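Local coordinates for envelope glycoprotein (Thogoto virus, PDB 5XEA), which probably attaches the virus to a receptor on the host cell and later drives fusion of the viral and host membranes, at residues C89-I94 / I138-G143. Numbering follows the deposited sequence.
Sequences CSYGDI and IDWRCG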
ATOM      1  N   CYS B  89     -29.538  13.594 -18.250  1.00 45.51           N
ATOM      2  CA  CYS B  89     -28.869  13.917 -19.499  1.00 46.25           C
ATOM      3  C   CYS B  89     -29.908  14.087 -20.602  1.00 51.54           C
ATOM      4  O   CYS B  89     -31.048  13.624 -20.497  1.00 55.87           O
ATOM      5  CB  CYS B  89     -27.840  12.831 -19.882  1.00 43.05           C
ATOM      6  SG  CYS B  89     -28.469  11.116 -20.202  1.00 79.48           S
ATOM      7  N   SER B  90     -29.505  14.756 -21.672  1.00 47.46           N
ATOM      8  CA  SER B  90     -30.381  14.960 -22.814  1.00 44.82           C
ATOM      9  C   SER B  90     -29.865  14.197 -24.031  1.00 44.67           C
ATOM     10  O   SER B  90     -28.694  13.821 -24.109  1.00 46.12           O
ATOM     11  CB  SER B  90     -30.515  16.448 -23.149  1.00 44.63           C
ATOM     12  OG  SER B  90     -29.271  16.989 -23.542  1.00 51.33           O
ATOM     13  N   TYR B  91     -30.756  14.002 -25.001  1.00 48.98           N
ATOM     14  CA  TYR B  91     -30.403  13.302 -26.224  1.00 45.73           C
ATOM     15  C   TYR B  91     -31.407  13.680 -27.314  1.00 43.58           C
ATOM     16  O   TYR B  91     -32.434  14.313 -27.048  1.00 42.91           O
ATOM     17  CB  TYR B  91     -30.339  11.792 -25.981  1.00 41.30           C
ATOM     18  CG  TYR B  91     -31.624  11.162 -25.471  1.00 44.66           C
ATOM     19  CD1 TYR B  91     -32.571  10.659 -26.363  1.00 44.65           C
ATOM     20  CD2 TYR B  91     -31.885  11.045 -24.101  1.00 53.49           C
ATOM     21  CE1 TYR B  91     -33.744  10.067 -25.911  1.00 45.71           C
ATOM     22  CE2 TYR B  91     -33.066  10.447 -23.638  1.00 49.31           C
ATOM     23  CZ  TYR B  91     -33.990   9.958 -24.555  1.00 56.68           C
ATOM     24  OH  TYR B  91     -35.167   9.365 -24.140  1.00 57.59           O
ATOM     25  N   GLY B  92     -31.090  13.284 -28.555  1.00 38.01           N
ATOM     26  CA  GLY B  92     -31.878  13.675 -29.711  1.00 41.81           C
ATOM     27  C   GLY B  92     -33.014  12.716 -30.010  1.00 46.99           C
ATOM     28  O   GLY B  92     -33.289  11.773 -29.269  1.00 45.70           O
ATOM     29  N   ASP B  93     -33.699  12.981 -31.125  1.00 37.79           N
ATOM     30  CA  ASP B  93     -34.756  12.085 -31.577  1.00 43.44           C
ATOM     31  C   ASP B  93     -34.170  10.754 -32.025  1.00 43.73           C
ATOM     32  O   ASP B  93     -33.067  10.689 -32.568  1.00 41.84           O
ATOM     33  CB  ASP B  93     -35.546  12.713 -32.731  1.00 51.32           C
ATOM     34  CG  ASP B  93     -36.364  13.921 -32.291  1.00 63.94           C
ATOM     35  OD1 ASP B  93     -36.956  13.871 -31.188  1.00 63.90           O
ATOM     36  OD2 ASP B  93     -36.407  14.921 -33.046  1.00 68.72           O
ATOM     37  N   ILE B  94     -34.925   9.682 -31.796  1.00 45.37           N
ATOM     38  CA  ILE B  94     -34.514   8.350 -32.210  1.00 42.61           C
ATOM     39  C   ILE B  94     -35.367   7.927 -33.400  1.00 42.06           C
ATOM     40  O   ILE B  94     -36.517   8.351 -33.557  1.00 46.13           O
ATOM     41  CB  ILE B  94     -34.595   7.310 -31.067  1.00 46.21           C
ATOM     42  CG1 ILE B  94     -35.913   6.548 -31.091  1.00 56.50           C
ATOM     43  CG2 ILE B  94     -34.313   7.963 -29.665  1.00 43.75           C
ATOM     44  CD1 ILE B  94     -35.725   5.045 -31.054  1.00 62.55           C
ATOM     45  N   ILE B 138     -31.471   5.878 -35.939  1.00 37.45           N
ATOM     46  CA  ILE B 138     -30.759   6.738 -35.008  1.00 36.38           C
ATOM     47  C   ILE B 138     -31.122   6.340 -33.583  1.00 35.26           C
ATOM     48  O   ILE B 138     -32.307   6.194 -33.256  1.00 37.18           O
ATOM     49  CB  ILE B 138     -31.092   8.225 -35.218  1.00 38.98           C
ATOM     50  CG1 ILE B 138     -30.914   8.642 -36.676  1.00 39.77           C
ATOM     51  CG2 ILE B 138     -30.258   9.111 -34.261  1.00 33.56           C
ATOM     52  CD1 ILE B 138     -31.233  10.098 -36.883  1.00 47.90           C
ATOM     53  N   ASP B 139     -30.105   6.219 -32.719  1.00 37.36           N
ATOM     54  CA  ASP B 139     -30.352   6.069 -31.287  1.00 34.13           C
ATOM     55  C   ASP B 139     -29.247   6.784 -30.528  1.00 35.83           C
ATOM     56  O   ASP B 139     -28.206   7.155 -31.084  1.00 35.09           O
ATOM     57  CB  ASP B 139     -30.470   4.591 -30.874  1.00 37.70           C
ATOM     58  CG  ASP B 139     -31.202   4.405 -29.536  1.00 47.78           C
ATOM     59  OD1 ASP B 139     -31.677   5.418 -28.952  1.00 39.96           O
ATOM     60  OD2 ASP B 139     -31.282   3.246 -29.067  1.00 42.72           O
ATOM     61  N   TRP B 140     -29.496   7.011 -29.243  1.00 32.90           N
ATOM     62  CA  TRP B 140     -28.636   7.870 -28.444  1.00 32.82           C
ATOM     63  C   TRP B 140     -28.218   7.161 -27.169  1.00 33.79           C
ATOM     64  O   TRP B 140     -28.942   6.312 -26.649  1.00 36.28           O
ATOM     65  CB  TRP B 140     -29.353   9.194 -28.083  1.00 33.77           C
ATOM     66  CG  TRP B 140     -29.599  10.055 -29.270  1.00 34.13           C
ATOM     67  CD1 TRP B 140     -30.609   9.919 -30.190  1.00 34.51           C
ATOM     68  CD2 TRP B 140     -28.799  11.155 -29.708  1.00 39.94           C
ATOM     69  NE1 TRP B 140     -30.497  10.885 -31.156  1.00 36.44           N
ATOM     70  CE2 TRP B 140     -29.386  11.647 -30.901  1.00 39.60           C
ATOM     71  CE3 TRP B 140     -27.646  11.783 -29.207  1.00 33.95           C
ATOM     72  CZ2 TRP B 140     -28.863  12.738 -31.598  1.00 36.93           C
ATOM     73  CZ3 TRP B 140     -27.121  12.857 -29.897  1.00 34.22           C
ATOM     74  CH2 TRP B 140     -27.739  13.332 -31.085  1.00 36.05           C
ATOM     75  N   ARG B 141     -27.050   7.545 -26.656  1.00 32.06           N
ATOM     76  CA  ARG B 141     -26.664   7.236 -25.285  1.00 31.90           C
ATOM     77  C   ARG B 141     -26.236   8.532 -24.613  1.00 35.23           C
ATOM     78  O   ARG B 141     -25.700   9.440 -25.258  1.00 35.40           O
ATOM     79  CB  ARG B 141     -25.527   6.204 -25.190  1.00 31.39           C
ATOM     80  CG  ARG B 141     -24.161   6.739 -25.626  1.00 35.01           C
ATOM     81  CD  ARG B 141     -23.180   5.608 -25.942  1.00 32.23           C
ATOM     82  NE  ARG B 141     -23.078   4.687 -24.804  1.00 36.07           N
ATOM     83  CZ  ARG B 141     -22.075   4.672 -23.928  1.00 40.13           C
ATOM     84  NH1 ARG B 141     -21.066   5.522 -24.041  1.00 31.49           N
ATOM     85  NH2 ARG B 141     -22.079   3.797 -22.931  1.00 30.98           N
ATOM     86  N   CYS B 142     -26.487   8.613 -23.314  1.00 34.60           N
ATOM     87  CA  CYS B 142     -25.975   9.741 -22.546  1.00 36.77           C
ATOM     88  C   CYS B 142     -25.932   9.351 -21.080  1.00 39.12           C
ATOM     89  O   CYS B 142     -26.595   8.403 -20.648  1.00 37.04           O
ATOM     90  CB  CYS B 142     -26.823  10.998 -22.764  1.00 38.83           C
ATOM     91  SG  CYS B 142     -28.541  10.819 -22.242  1.00 50.78           S
ATOM     92  N   GLY B 143     -25.141  10.087 -20.321  1.00 35.76           N
ATOM     93  CA  GLY B 143     -25.018   9.802 -18.904  1.00 35.46           C
ATOM     94  C   GLY B 143     -24.263  10.920 -18.225  1.00 38.04           C
ATOM     95  O   GLY B 143     -23.554  11.700 -18.873  1.00 37.35           O
TER
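Trp140 lies flat against the backbone of Gly92, and two residues further along its strand Cys142 is joined to Cys89 by a disulfide; together they fasten two layers of β-structure in this gp64-like fusion glycoprotein. Strand 89-91, which pairs with 115-117, runs nearly antiparallel (165°) to residues 138-143 of the long strand 133-156, which belongs to a different sheet, so the two segments are joined by side chains meeting side chains or backbone, not by a backbone pairing between them. Trp140 and Cys142, alternate residues of an extended strand, both start toward the other segment. The indole turns one face to the facing chain: Gly92 N sits over the middle of the ring system, 3.2 Å from its plane, and Gly92 CA makes a CH-pi contact 3.6 Å from the centroid of the five-membered ring of Trp140. Glycine suits this place because a β-carbon would point into the indole and clash with CZ2. At the indole's edge, NE1 donates a bent hydrogen bond (144°) to Asp93 O, which lies close to the ring plane, while the donor stands well above the carbonyl plane. The flat ring thus packs by its face and uses its polar edge to hold the turning chain. The side chains of Tyr91 and Trp140 cross obliquely, with Tyr91 CB 3.5 Å from Trp140 CB; tyrosine serves twice, since its ring leads away to a cation-pi pair with Lys120 and to His115. Near the indole's edge, Ile94 CG2 lies beside Asp139 OD1, a carboxylate oxygen that accepts the backbone N-H of Trp140 and also pairs with Lys120. The cysteines clamp a buried spot covalently, and the 2.1 Å bond from Cys89 SG to Cys142 SG leaves the latter sulfur 3.8 Å from Tyr91 CD2.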